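Serine acetyltransferase (Bacteroides vulgatus ATCC 8482, PDB 3F1X) probably transfers an acetyl group from acetyl-CoA to L-serine, as serine acetyltransferases do on the way to cysteine, using a hexapeptide-repeat left-handed beta-helix fold. Local coordinates at residues 40-45 / 84-89; 48-53 / 156-161; 117-122 / 163-168; 136-141 / 145-150. All coordinates share one frame; numbering follows the deposited sequence.

All four contacts join helices of the region that precedes the left-handed beta-helix. Interactions 1 and 2 both use helix 39-53, with centres about 16 Å apart; interactions 2 and 3 share helix 155-171, lie about 11 Å apart between centres, and touch where Ala49 CB packs on Ile165 CD1. Interaction 4 lies about 31 Å from interaction 1, centre to centre, but meets interaction 2 through Ile150 and Ile157. Along the chain interactions 1 and 2 alternate, as do 2 and 3, while the short helix-loop-helix connection of interaction 4 is nested inside the loops closed by 2 and 3. Interactions 2, 3 and 4 also reach a second subunit, so helix packing and assembly are connected here.

Interaction 1 (40-45 / 84-89); sequences KSLYKI and TEQILA
In the helical domain ahead of the beta-helix, helices 39-53 and 68-93 pack through Gln86, whose side chain reaches across to Ser41, Leu42 and Ile45. The short segments run at 131° to each other, nearer antiparallel than parallel, with axes 10.3 Å apart at their closest. Leu42 and Gln86 lie nearest in backbone terms, 7.3 Å from CA to CA. A long side chain suits a gap of this width, and Gln86 fills it first with carbon. Its CG lies 3.6 Å from Ile45 CD1 and 3.7 Å from Leu42 CD2, so the two branched residues approach the same methylene. The CB of Gln86 lies just behind, 3.9 Å from Leu42 CD2. A bend at chi2 (-50°) then turns the amide group aside from the line of CB and CG, bringing CD to 3.9 Å from Ser41 CB. Serine is small enough to let the amide lie beside the helix, and its neighbours one and four residues on supply the greasy part of the surface. Ile45 sends CG1 back beside its own backbone N (chi1 -73°), and the extended chain beyond delivers CD1 to the glutamine. The meeting is by van der Waals contact, mostly of carbon on carbon around Gln86 CG. Gln86 also touches Ser38, just ahead of helix 39-53, and Ser38 OG accepts from Ser41 N. Leu42 continues onto Ile177, Phe180 and Met184 of helix 177-189, while Ile45 extends the packing along helix 68-93 to Leu79 and Leu82.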
loop_
_atom_site.group_PDB
_atom_site.type_symbol
_atom_site.label_atom_id
_atom_site.label_comp_id
_atom_site.label_asym_id
_atom_site.label_seq_id
_atom_site.Cartn_x
_atom_site.Cartn_y
_atom_site.Cartn_z
ATOM N N LYS A 40 8.573 12.003 -2.262
ATOM C CA LYS A 40 8.079 11.022 -1.306
ATOM C C LYS A 40 8.920 10.977 -0.040
ATOM O O LYS A 40 8.387 11.022 1.067
ATOM C CB LYS A 40 8.018 9.634 -1.947
ATOM C CG LYS A 40 6.908 9.507 -2.979
ATOM C CD LYS A 40 6.860 8.125 -3.616
ATOM C CE LYS A 40 5.684 8.025 -4.581
ATOM N NZ LYS A 40 5.619 6.703 -5.267
ATOM N N SER A 41 10.237 10.883 -0.205
ATOM C CA SER A 41 11.145 10.849 0.937
ATOM C C SER A 41 11.060 12.170 1.690
ATOM O O SER A 41 11.061 12.188 2.920
ATOM C CB SER A 41 12.580 10.627 0.476
ATOM O OG SER A 41 12.696 9.372 -0.168
ATOM N N LEU A 42 10.979 13.271 0.945
ATOM C CA LEU A 42 10.889 14.591 1.558
ATOM C C LEU A 42 9.619 14.731 2.396
ATOM O O LEU A 42 9.629 15.367 3.450
ATOM C CB LEU A 42 10.963 15.688 0.483
ATOM C CG LEU A 42 12.373 15.840 -0.127
ATOM C CD1 LEU A 42 12.379 16.881 -1.235
ATOM C CD2 LEU A 42 13.355 16.238 0.972
ATOM N N TYR A 43 8.526 14.129 1.940
ATOM C CA TYR A 43 7.289 14.197 2.705
ATOM C C TYR A 43 7.514 13.488 4.044
ATOM O O TYR A 43 7.162 14.010 5.099
ATOM C CB TYR A 43 6.152 13.520 1.940
ATOM C CG TYR A 43 4.906 13.340 2.760
ATOM C CD1 TYR A 43 4.047 14.404 3.005
ATOM C CD2 TYR A 43 4.604 12.105 3.329
ATOM C CE1 TYR A 43 2.906 14.247 3.806
ATOM C CE2 TYR A 43 3.471 11.933 4.131
ATOM C CZ TYR A 43 2.629 13.008 4.365
ATOM O OH TYR A 43 1.516 12.849 5.168
ATOM N N LYS A 44 8.098 12.294 3.989
ATOM C CA LYS A 44 8.379 11.522 5.197
ATOM C C LYS A 44 9.290 12.298 6.128
ATOM O O LYS A 44 9.116 12.283 7.342
ATOM C CB LYS A 44 9.047 10.187 4.853
ATOM C CG LYS A 44 8.109 9.151 4.269
ATOM C CD LYS A 44 8.883 7.928 3.788
ATOM C CE LYS A 44 7.958 6.935 3.109
ATOM N NZ LYS A 44 8.714 5.840 2.428
ATOM N N ILE A 45 10.267 12.983 5.548
ATOM C CA ILE A 45 11.209 13.767 6.336
ATOM C C ILE A 45 10.517 14.864 7.133
ATOM O O ILE A 45 10.743 14.992 8.344
ATOM C CB ILE A 45 12.302 14.377 5.432
ATOM C CG1 ILE A 45 13.263 13.266 4.998
ATOM C CG2 ILE A 45 13.047 15.493 6.161
ATOM C CD1 ILE A 45 14.257 13.675 3.954
ATOM N N THR A 84 19.873 12.271 5.075
ATOM C CA THR A 84 21.223 12.166 4.519
ATOM C C THR A 84 21.126 11.983 3.004
ATOM O O THR A 84 21.790 12.676 2.237
ATOM C CB THR A 84 21.991 10.963 5.127
ATOM O OG1 THR A 84 22.199 11.180 6.531
ATOM C CG2 THR A 84 23.338 10.783 4.441
ATOM N N GLU A 85 20.262 11.070 2.576
ATOM C CA GLU A 85 20.092 10.792 1.154
ATOM C C GLU A 85 19.569 11.989 0.360
ATOM O O GLU A 85 20.036 12.249 -0.742
ATOM C CB GLU A 85 19.144 9.607 0.967
ATOM C CG GLU A 85 19.071 9.071 -0.456
ATOM C CD GLU A 85 20.388 8.476 -0.920
ATOM O OE1 GLU A 85 21.038 7.775 -0.115
ATOM O OE2 GLU A 85 20.763 8.697 -2.091
ATOM N N GLN A 86 18.610 12.724 0.917
ATOM C CA GLN A 86 18.041 13.858 0.204
ATOM C C GLN A 86 19.013 15.019 0.120
ATOM O O GLN A 86 19.056 15.737 -0.880
ATOM C CB GLN A 86 16.733 14.296 0.856
ATOM C CG GLN A 86 15.620 13.279 0.682
ATOM C CD GLN A 86 15.479 12.840 -0.763
ATOM O OE1 GLN A 86 15.689 11.670 -1.097
ATOM N NE2 GLN A 86 15.124 13.778 -1.629
ATOM N N ILE A 87 19.792 15.209 1.175
ATOM C CA ILE A 87 20.773 16.272 1.165
ATOM C C ILE A 87 21.809 15.902 0.094
ATOM O O ILE A 87 22.282 16.764 -0.645
ATOM C CB ILE A 87 21.440 16.428 2.552
ATOM C CG1 ILE A 87 20.435 17.041 3.533
ATOM C CG2 ILE A 87 22.689 17.286 2.432
ATOM C CD1 ILE A 87 20.938 17.192 4.954
ATOM N N LEU A 88 22.141 14.617 0.002
ATOM C CA LEU A 88 23.101 14.165 -1.003
ATOM C C LEU A 88 22.540 14.458 -2.402
ATOM O O LEU A 88 23.271 14.883 -3.299
ATOM C CB LEU A 88 23.371 12.666 -0.855
ATOM C CG LEU A 88 24.401 12.049 -1.809
ATOM C CD1 LEU A 88 25.760 12.687 -1.594
ATOM C CD2 LEU A 88 24.487 10.551 -1.563
ATOM N N ALA A 89 21.241 14.240 -2.582
ATOM C CA ALA A 89 20.614 14.508 -3.873
ATOM C C ALA A 89 20.684 16.002 -4.202
ATOM O O ALA A 89 20.926 16.392 -5.347
ATOM C CB ALA A 89 19.159 14.034 -3.864
#

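Interaction 2 (48-53 / 156-161); sequences LARAII and AIRAIS
Arg50 leaves helix 39-53 at CB and stretches toward Arg158 and Ser161 of helix 155-171. With CG beside the backbone N (chi1 -60°), the chain runs extended as far as NE, and the side chain also touches Phe58. NE makes a salt bridge to Glu47 OE2, one turn back in the same helix. A turn at chi4 (-65°) then sets the guanidinium so that Arg158 CB lies over one of its faces, while Ser161 CB lies at its edge, near the plane. NH1 of Arg50 comes 4.2 Å from Arg158 CB and has a weak hydrogen bond to Asn162 OD1. Arg50 NH2 comes nearest to the other helix: it lies 3.5 Å from Arg158 O, a contact and not a hydrogen bond, and 3.8 Å from Ser161 CB. Here two helices of the domain in front of the beta-helix meet through the long reach of one buried arginine, whose flat polar head lies against the other helix and reaches its serine through a water. That water accepts from Arg50 NH2 at 2.8 Å and donates to Ser161 OG at 3.1 Å. The hydroxyl in turn donates to Ile157 O, 2.6 Å from Ser161 OG. Ser161 N uses the same oxygen from the opposite face of the carbonyl plane, so two bonds grip it. Arg158 passes Arg50 at about a right angle, and the guanidinium planes differ by only 32°. Arg50 NE and Arg158 NE remain 5.4 Å apart; these like charges have separate partners, Glu47 for Arg50 and, through NH1, Ser152 O for Arg158.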
loop_
_atom_site.group_PDB
_atom_site.type_symbol
_atom_site.label_atom_id
_atom_site.label_comp_id
_atom_site.label_asym_id
_atom_site.label_seq_id
_atom_site.Cartn_x
_atom_site.Cartn_y
_atom_site.Cartn_z
ATOM N N LEU A 48 8.388 13.428 10.000
ATOM C CA LEU A 48 9.186 12.956 11.127
ATOM C C LEU A 48 9.663 14.159 11.928
ATOM O O LEU A 48 9.696 14.129 13.157
ATOM C CB LEU A 48 10.386 12.148 10.624
ATOM C CG LEU A 48 10.076 10.726 10.150
ATOM C CD1 LEU A 48 11.210 10.213 9.264
ATOM C CD2 LEU A 48 9.865 9.824 11.351
ATOM N N ALA A 49 10.037 15.220 11.224
ATOM C CA ALA A 49 10.486 16.433 11.891
ATOM C C ALA A 49 9.369 16.942 12.804
ATOM O O ALA A 49 9.628 17.342 13.942
ATOM C CB ALA A 49 10.858 17.493 10.864
ATOM N N ARG A 50 8.131 16.915 12.306
ATOM C CA ARG A 50 6.959 17.352 13.078
ATOM C C ARG A 50 6.747 16.491 14.314
ATOM O O ARG A 50 6.401 16.996 15.380
ATOM C CB ARG A 50 5.660 17.234 12.266
ATOM C CG ARG A 50 5.562 18.023 10.979
ATOM C CD ARG A 50 4.111 17.971 10.493
ATOM N NE ARG A 50 3.968 18.242 9.064
ATOM C CZ ARG A 50 4.252 19.401 8.481
ATOM N NH1 ARG A 50 4.081 19.536 7.173
ATOM N NH2 ARG A 50 4.706 20.418 9.199
ATOM N N ALA A 51 6.907 15.183 14.135
ATOM C CA ALA A 51 6.704 14.221 15.206
ATOM C C ALA A 51 7.768 14.330 16.278
ATOM O O ALA A 51 7.546 13.934 17.418
ATOM C CB ALA A 51 6.682 12.808 14.640
ATOM N N ILE A 52 8.931 14.840 15.901
ATOM C CA ILE A 52 10.025 15.012 16.841
ATOM C C ILE A 52 9.898 16.367 17.541
ATOM O O ILE A 52 10.186 16.495 18.728
ATOM C CB ILE A 52 11.385 14.945 16.120
ATOM C CG1 ILE A 52 11.607 13.543 15.566
ATOM C CG2 ILE A 52 12.499 15.324 17.077
ATOM C CD1 ILE A 52 12.736 13.444 14.557
ATOM N N ILE A 53 9.472 17.378 16.793
ATOM C CA ILE A 53 9.307 18.717 17.353
ATOM C C ILE A 53 8.105 18.760 18.301
ATOM O O ILE A 53 8.155 19.396 19.351
ATOM C CB ILE A 53 9.119 19.756 16.229
ATOM C CG1 ILE A 53 10.429 19.907 15.454
ATOM C CG2 ILE A 53 8.627 21.091 16.817
ATOM C CD1 ILE A 53 10.293 20.610 14.099
ATOM N N ALA A 156 -1.513 26.834 9.003
ATOM C CA ALA A 156 -0.453 27.813 9.196
ATOM C C ALA A 156 0.756 27.242 9.931
ATOM O O ALA A 156 1.894 27.473 9.530
ATOM C CB ALA A 156 -0.991 29.023 9.942
ATOM N N ILE A 157 0.515 26.498 11.007
ATOM C CA ILE A 157 1.613 25.918 11.769
ATOM C C ILE A 157 2.433 24.971 10.906
ATOM O O ILE A 157 3.647 24.892 11.047
ATOM C CB ILE A 157 1.111 25.151 13.004
ATOM C CG1 ILE A 157 0.380 26.109 13.936
ATOM C CG2 ILE A 157 2.295 24.531 13.754
ATOM C CD1 ILE A 157 1.262 27.203 14.502
ATOM N N ARG A 158 1.757 24.261 10.008
ATOM C CA ARG A 158 2.421 23.327 9.114
ATOM C C ARG A 158 3.316 24.070 8.134
ATOM O O ARG A 158 4.453 23.668 7.897
ATOM C CB ARG A 158 1.378 22.494 8.357
ATOM C CG ARG A 158 0.635 21.535 9.262
ATOM C CD ARG A 158 -0.510 20.819 8.564
ATOM N NE ARG A 158 -1.200 19.908 9.479
ATOM C CZ ARG A 158 -2.242 19.154 9.142
ATOM N NH1 ARG A 158 -2.808 18.353 10.040
ATOM N NH2 ARG A 158 -2.722 19.202 7.906
ATOM N N ALA A 159 2.802 25.162 7.567
ATOM C CA ALA A 159 3.579 25.958 6.618
ATOM C C ALA A 159 4.768 26.607 7.322
ATOM O O ALA A 159 5.888 26.573 6.819
ATOM C CB ALA A 159 2.696 27.032 5.986
ATOM N N ILE A 160 4.521 27.194 8.488
ATOM C CA ILE A 160 5.581 27.851 9.247
ATOM C C ILE A 160 6.631 26.829 9.692
ATOM O O ILE A 160 7.830 27.111 9.682
ATOM C CB ILE A 160 4.994 28.602 10.471
ATOM C CG1 ILE A 160 4.103 29.743 9.984
ATOM C CG2 ILE A 160 6.113 29.171 11.352
ATOM C CD1 ILE A 160 3.267 30.374 11.068
ATOM N N SER A 161 6.183 25.638 10.072
ATOM C CA SER A 161 7.107 24.586 10.479
ATOM C C SER A 161 7.989 24.209 9.297
ATOM O O SER A 161 9.211 24.145 9.428
ATOM C CB SER A 161 6.342 23.351 10.957
ATOM O OG SER A 161 5.623 23.630 12.137
HETATM O O HOH W 1 3.985 20.988 11.803
#

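Interaction 3 (117-122 / 163-168); sequences ARFISK and YRIAHE
The carbonyl oxygen of Arg118, on the backbone just ahead of Phe119 and a turn before Lys122, the two residues that meet helix 155-171, is gripped by Ser121. The serine OG donates to Arg118 O at 2.6 Å, and Ser121 N adds a weak bond to the same oxygen. Across the gap, Phe119 carries the apolar part. With CG anti to the backbone N (chi1 169°), its ring reaches the other helix: Phe119 CZ touches Ile165 CG2 at 3.7 Å, while Phe119 CE1 lies equally far from Ile165 O. Glu168 CG approaches CD1 of the same ring obliquely, 3.9 Å away. A flat, buried phenylalanine suits this place, for it also packs on Leu83, Leu126 and Leu172. Lys122 crosses Glu168 at about a right angle, and the glutamate CD rests 3.5 Å from Lys122 CG. The lysine bends at chi2 (63°), and its NZ stays 4.9 Å from Glu168 OE2. Carbon therefore meets the carboxylate where the chains touch, and the opposite charges attract only at a distance. Such a near lysine would probably help to keep Glu168 ionised at this partly buried edge without fixing its orientation.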
loop_
_atom_site.group_PDB
_atom_site.type_symbol
_atom_site.label_atom_id
_atom_site.label_comp_id
_atom_site.label_asym_id
_atom_site.label_seq_id
_atom_site.Cartn_x
_atom_site.Cartn_y
_atom_site.Cartn_z
ATOM N N ALA A 117 23.071 15.521 10.332
ATOM C CA ALA A 117 23.193 15.474 11.785
ATOM C C ALA A 117 23.165 16.903 12.348
ATOM O O ALA A 117 22.563 17.157 13.398
ATOM C CB ALA A 117 24.486 14.761 12.183
ATOM N N ARG A 118 23.811 17.831 11.646
ATOM C CA ARG A 118 23.842 19.234 12.067
ATOM C C ARG A 118 22.409 19.767 12.117
ATOM O O ARG A 118 22.026 20.482 13.045
ATOM C CB ARG A 118 24.657 20.082 11.088
ATOM C CG ARG A 118 26.144 19.719 10.974
ATOM C CD ARG A 118 26.941 20.105 12.212
ATOM N NE ARG A 118 28.360 19.763 12.092
ATOM C CZ ARG A 118 29.253 19.924 13.068
ATOM N NH1 ARG A 118 28.874 20.428 14.239
ATOM N NH2 ARG A 118 30.522 19.574 12.878
ATOM N N PHE A 119 21.614 19.419 11.109
ATOM C CA PHE A 119 20.231 19.865 11.089
ATOM C C PHE A 119 19.492 19.331 12.308
ATOM O O PHE A 119 18.782 20.071 12.989
ATOM C CB PHE A 119 19.504 19.373 9.839
ATOM C CG PHE A 119 18.025 19.590 9.902
ATOM C CD1 PHE A 119 17.492 20.860 9.697
ATOM C CD2 PHE A 119 17.167 18.548 10.255
ATOM C CE1 PHE A 119 16.120 21.097 9.850
ATOM C CE2 PHE A 119 15.796 18.767 10.412
ATOM C CZ PHE A 119 15.273 20.049 10.209
ATOM N N ILE A 120 19.641 18.035 12.562
ATOM C CA ILE A 120 18.968 17.405 13.688
ATOM C C ILE A 120 19.314 18.057 15.018
ATOM O O ILE A 120 18.468 18.133 15.906
ATOM C CB ILE A 120 19.281 15.895 13.740
ATOM C CG1 ILE A 120 18.506 15.186 12.625
ATOM C CG2 ILE A 120 18.903 15.323 15.110
ATOM C CD1 ILE A 120 18.958 13.784 12.343
ATOM N N SER A 121 20.551 18.531 15.148
ATOM C CA SER A 121 20.987 19.181 16.376
ATOM C C SER A 121 20.277 20.515 16.552
ATOM O O SER A 121 20.364 21.134 17.612
ATOM C CB SER A 121 22.496 19.427 16.360
ATOM O OG SER A 121 22.825 20.515 15.518
ATOM N N LYS A 122 19.583 20.955 15.505
ATOM C CA LYS A 122 18.848 22.213 15.546
ATOM C C LYS A 122 17.377 22.038 15.915
ATOM O O LYS A 122 16.670 23.022 16.130
ATOM C CB LYS A 122 18.936 22.934 14.195
ATOM C CG LYS A 122 20.115 23.881 14.053
ATOM C CD LYS A 122 21.448 23.167 14.134
ATOM C CE LYS A 122 22.603 24.159 14.004
ATOM N NZ LYS A 122 23.939 23.495 14.000
ATOM N N TYR A 163 8.678 25.949 6.704
ATOM C CA TYR A 163 9.547 27.092 6.440
ATOM C C TYR A 163 10.782 27.097 7.348
ATOM O O TYR A 163 11.914 27.154 6.865
ATOM C CB TYR A 163 8.798 28.419 6.638
ATOM C CG TYR A 163 9.745 29.558 6.919
ATOM C CD1 TYR A 163 10.581 30.055 5.926
ATOM C CD2 TYR A 163 9.900 30.054 8.212
ATOM C CE1 TYR A 163 11.561 31.019 6.219
ATOM C CE2 TYR A 163 10.874 31.009 8.511
ATOM C CZ TYR A 163 11.698 31.481 7.513
ATOM O OH TYR A 163 12.668 32.401 7.830
ATOM N N ARG A 164 10.573 27.057 8.663
ATOM C CA ARG A 164 11.712 27.077 9.583
ATOM C C ARG A 164 12.636 25.888 9.367
ATOM O O ARG A 164 13.846 25.996 9.544
ATOM C CB ARG A 164 11.237 27.152 11.038
ATOM C CG ARG A 164 10.506 28.461 11.354
ATOM C CD ARG A 164 10.515 28.765 12.847
ATOM N NE ARG A 164 9.623 29.868 13.212
ATOM C CZ ARG A 164 9.849 31.149 12.936
ATOM N NH1 ARG A 164 10.948 31.513 12.285
ATOM N NH2 ARG A 164 8.974 32.069 13.316
ATOM N N ILE A 165 12.074 24.756 8.964
ATOM C CA ILE A 165 12.890 23.582 8.693
ATOM C C ILE A 165 13.743 23.843 7.449
ATOM O O ILE A 165 14.956 23.579 7.434
ATOM C CB ILE A 165 12.006 22.337 8.460
ATOM C CG1 ILE A 165 11.435 21.850 9.790
ATOM C CG2 ILE A 165 12.812 21.235 7.781
ATOM C CD1 ILE A 165 10.388 20.778 9.661
ATOM N N ALA A 166 13.101 24.389 6.418
ATOM C CA ALA A 166 13.762 24.683 5.159
ATOM C C ALA A 166 14.810 25.778 5.305
ATOM O O ALA A 166 15.880 25.692 4.715
ATOM C CB ALA A 166 12.723 25.077 4.097
ATOM N N HIS A 167 14.502 26.796 6.099
ATOM C CA HIS A 167 15.425 27.902 6.313
ATOM C C HIS A 167 16.737 27.406 6.916
ATOM O O HIS A 167 17.813 27.781 6.461
ATOM C CB HIS A 167 14.798 28.948 7.232
ATOM C CG HIS A 167 15.594 30.216 7.346
ATOM N ND1 HIS A 167 16.108 30.669 8.542
ATOM C CD2 HIS A 167 15.932 31.144 6.419
ATOM C CE1 HIS A 167 16.725 31.821 8.348
ATOM N NE2 HIS A 167 16.631 32.133 7.068
ATOM N N GLU A 168 16.632 26.560 7.935
ATOM C CA GLU A 168 17.801 26.010 8.610
ATOM C C GLU A 168 18.653 25.219 7.617
ATOM O O GLU A 168 19.879 25.332 7.598
ATOM C CB GLU A 168 17.347 25.122 9.777
ATOM C CG GLU A 168 18.475 24.543 10.622
ATOM C CD GLU A 168 19.499 25.591 11.047
ATOM O OE1 GLU A 168 19.099 26.661 11.560
ATOM O OE2 GLU A 168 20.712 25.338 10.875
#

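Interaction 4 (136-141 / 145-150); sequences AAYYGD and TCFGEI
Helix 123-139 gives way at Gly140, and after a short turn the chain enters helix 147-153 with Cys146 at the N-cap, so that Tyr138 and Phe147 face each other with CA atoms 6.6 Å apart across the loop joining two successive helices. The aromatic pair carries much of the contact. Phe147 points its edge at the face of Tyr138 in an offset edge-to-face stack, with ring centroids 5.2 Å apart and planes at 89°. Phe147 CE2 also packs 3.5 Å from Tyr138 CB, which lies near the plane of the Phe147 ring, so one phenylalanine edge meets both the ring and the stem of the tyrosine. Tyr138 is placed for this by its CG standing anti to the backbone N (chi1 176°), and its ring runs on beside the linker: CE1 is 3.6 Å from Cys146 N and 3.8 Å from Thr145 C. Ile150 comes in at the edge of the tyrosine ring. Its CD1 touches Tyr138 CB at 3.4 Å, a close fit, while its CG2 lies 4.1 Å from Ala137 CB. The small alanine leaves room for the branched isoleucine beside the helix. At the start of the second helix, a weak, long hydrogen bond runs from Thr145 N to Glu149 OE1 at 3.5 Å. Phe147 and Ile150 also rest on Val134, one turn back along helix 123-139. Beyond them, Leu26 of a second subunit packs on Phe147 and Phe93 of that subunit on Cys146, while Gly140 O makes a weak hydrogen bond to Lys224 of strand 224-226 in the beta-helix.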
loop_
_atom_site.group_PDB
_atom_site.type_symbol
_atom_site.label_atom_id
_atom_site.label_comp_id
_atom_site.label_asym_id
_atom_site.label_seq_id
_atom_site.Cartn_x
_atom_site.Cartn_y
_atom_site.Cartn_z
ATOM N N ALA A 136 1.371 32.378 19.659
ATOM C CA ALA A 136 0.854 33.554 18.979
ATOM C C ALA A 136 -0.429 33.205 18.232
ATOM O O ALA A 136 -1.357 34.017 18.162
ATOM C CB ALA A 136 1.895 34.101 18.010
ATOM N N ALA A 137 -0.486 31.995 17.681
ATOM C CA ALA A 137 -1.667 31.555 16.942
ATOM C C ALA A 137 -2.858 31.371 17.878
ATOM O O ALA A 137 -3.999 31.641 17.505
ATOM C CB ALA A 137 -1.370 30.247 16.203
ATOM N N TYR A 138 -2.584 30.918 19.095
ATOM C CA TYR A 138 -3.623 30.703 20.090
ATOM C C TYR A 138 -4.128 32.018 20.692
ATOM O O TYR A 138 -5.310 32.337 20.614
ATOM C CB TYR A 138 -3.090 29.807 21.215
ATOM C CG TYR A 138 -4.075 29.619 22.342
ATOM C CD1 TYR A 138 -5.223 28.857 22.164
ATOM C CD2 TYR A 138 -3.878 30.231 23.576
ATOM C CE1 TYR A 138 -6.164 28.710 23.196
ATOM C CE2 TYR A 138 -4.814 30.095 24.617
ATOM C CZ TYR A 138 -5.954 29.332 24.418
ATOM O OH TYR A 138 -6.888 29.196 25.427
ATOM N N TYR A 139 -3.220 32.775 21.295
ATOM C CA TYR A 139 -3.571 34.039 21.935
ATOM C C TYR A 139 -4.276 35.077 21.074
ATOM O O TYR A 139 -5.022 35.901 21.599
ATOM C CB TYR A 139 -2.327 34.672 22.556
ATOM C CG TYR A 139 -1.947 34.064 23.885
ATOM C CD1 TYR A 139 -2.769 34.211 24.998
ATOM C CD2 TYR A 139 -0.768 33.339 24.030
ATOM C CE1 TYR A 139 -2.426 33.652 26.235
ATOM C CE2 TYR A 139 -0.415 32.773 25.259
ATOM C CZ TYR A 139 -1.249 32.936 26.358
ATOM O OH TYR A 139 -0.906 32.386 27.572
ATOM N N GLY A 140 -4.058 35.047 19.766
ATOM C CA GLY A 140 -4.701 36.035 18.919
ATOM C C GLY A 140 -5.841 35.505 18.075
ATOM O O GLY A 140 -6.338 36.198 17.184
ATOM N N ASP A 141 -6.271 34.282 18.366
ATOM C CA ASP A 141 -7.348 33.650 17.613
ATOM C C ASP A 141 -8.425 33.115 18.556
ATOM O O ASP A 141 -8.327 31.995 19.057
ATOM C CB ASP A 141 -6.770 32.506 16.778
ATOM C CG ASP A 141 -7.703 32.043 15.682
ATOM O OD1 ASP A 141 -8.869 31.710 15.983
ATOM O OD2 ASP A 141 -7.260 32.010 14.512
ATOM N N THR A 145 -9.023 27.120 20.396
ATOM C CA THR A 145 -9.418 26.769 21.752
ATOM C C THR A 145 -8.466 25.815 22.466
ATOM O O THR A 145 -8.796 25.312 23.541
ATOM C CB THR A 145 -10.836 26.153 21.750
ATOM O OG1 THR A 145 -11.617 26.761 20.710
ATOM C CG2 THR A 145 -11.528 26.406 23.093
ATOM N N CYS A 146 -7.289 25.578 21.892
ATOM C CA CYS A 146 -6.315 24.673 22.500
ATOM C C CYS A 146 -4.994 24.655 21.726
ATOM O O CYS A 146 -4.989 24.773 20.503
ATOM C CB CYS A 146 -6.885 23.250 22.549
ATOM S SG CYS A 146 -5.783 21.993 23.254
ATOM N N PHE A 147 -3.876 24.513 22.435
ATOM C CA PHE A 147 -2.579 24.449 21.769
ATOM C C PHE A 147 -2.584 23.189 20.912
ATOM O O PHE A 147 -2.037 23.168 19.812
ATOM C CB PHE A 147 -1.436 24.340 22.779
ATOM C CG PHE A 147 -0.960 25.662 23.328
ATOM C CD1 PHE A 147 0.073 25.695 24.258
ATOM C CD2 PHE A 147 -1.530 26.866 22.923
ATOM C CE1 PHE A 147 0.532 26.910 24.790
ATOM C CE2 PHE A 147 -1.082 28.090 23.447
ATOM C CZ PHE A 147 -0.048 28.107 24.377
ATOM N N GLY A 148 -3.210 22.140 21.440
ATOM C CA GLY A 148 -3.283 20.870 20.742
ATOM C C GLY A 148 -4.037 20.905 19.428
ATOM O O GLY A 148 -3.637 20.249 18.469
ATOM N N GLU A 149 -5.131 21.660 19.381
ATOM C CA GLU A 149 -5.935 21.775 18.171
ATOM C C GLU A 149 -5.144 22.516 17.103
ATOM O O GLU A 149 -5.236 22.209 15.911
ATOM C CB GLU A 149 -7.240 22.539 18.453
ATOM C CG GLU A 149 -8.072 22.810 17.198
ATOM C CD GLU A 149 -9.387 23.534 17.476
ATOM O OE1 GLU A 149 -9.365 24.721 17.873
ATOM O OE2 GLU A 149 -10.453 22.907 17.294
ATOM N N ILE A 150 -4.372 23.504 17.537
ATOM C CA ILE A 150 -3.571 24.300 16.620
ATOM C C ILE A 150 -2.483 23.474 15.956
ATOM O O ILE A 150 -2.375 23.456 14.734
ATOM C CB ILE A 150 -2.945 25.498 17.351
ATOM C CG1 ILE A 150 -4.065 26.462 17.772
ATOM C CG2 ILE A 150 -1.927 26.190 16.457
ATOM C CD1 ILE A 150 -3.597 27.642 18.582
#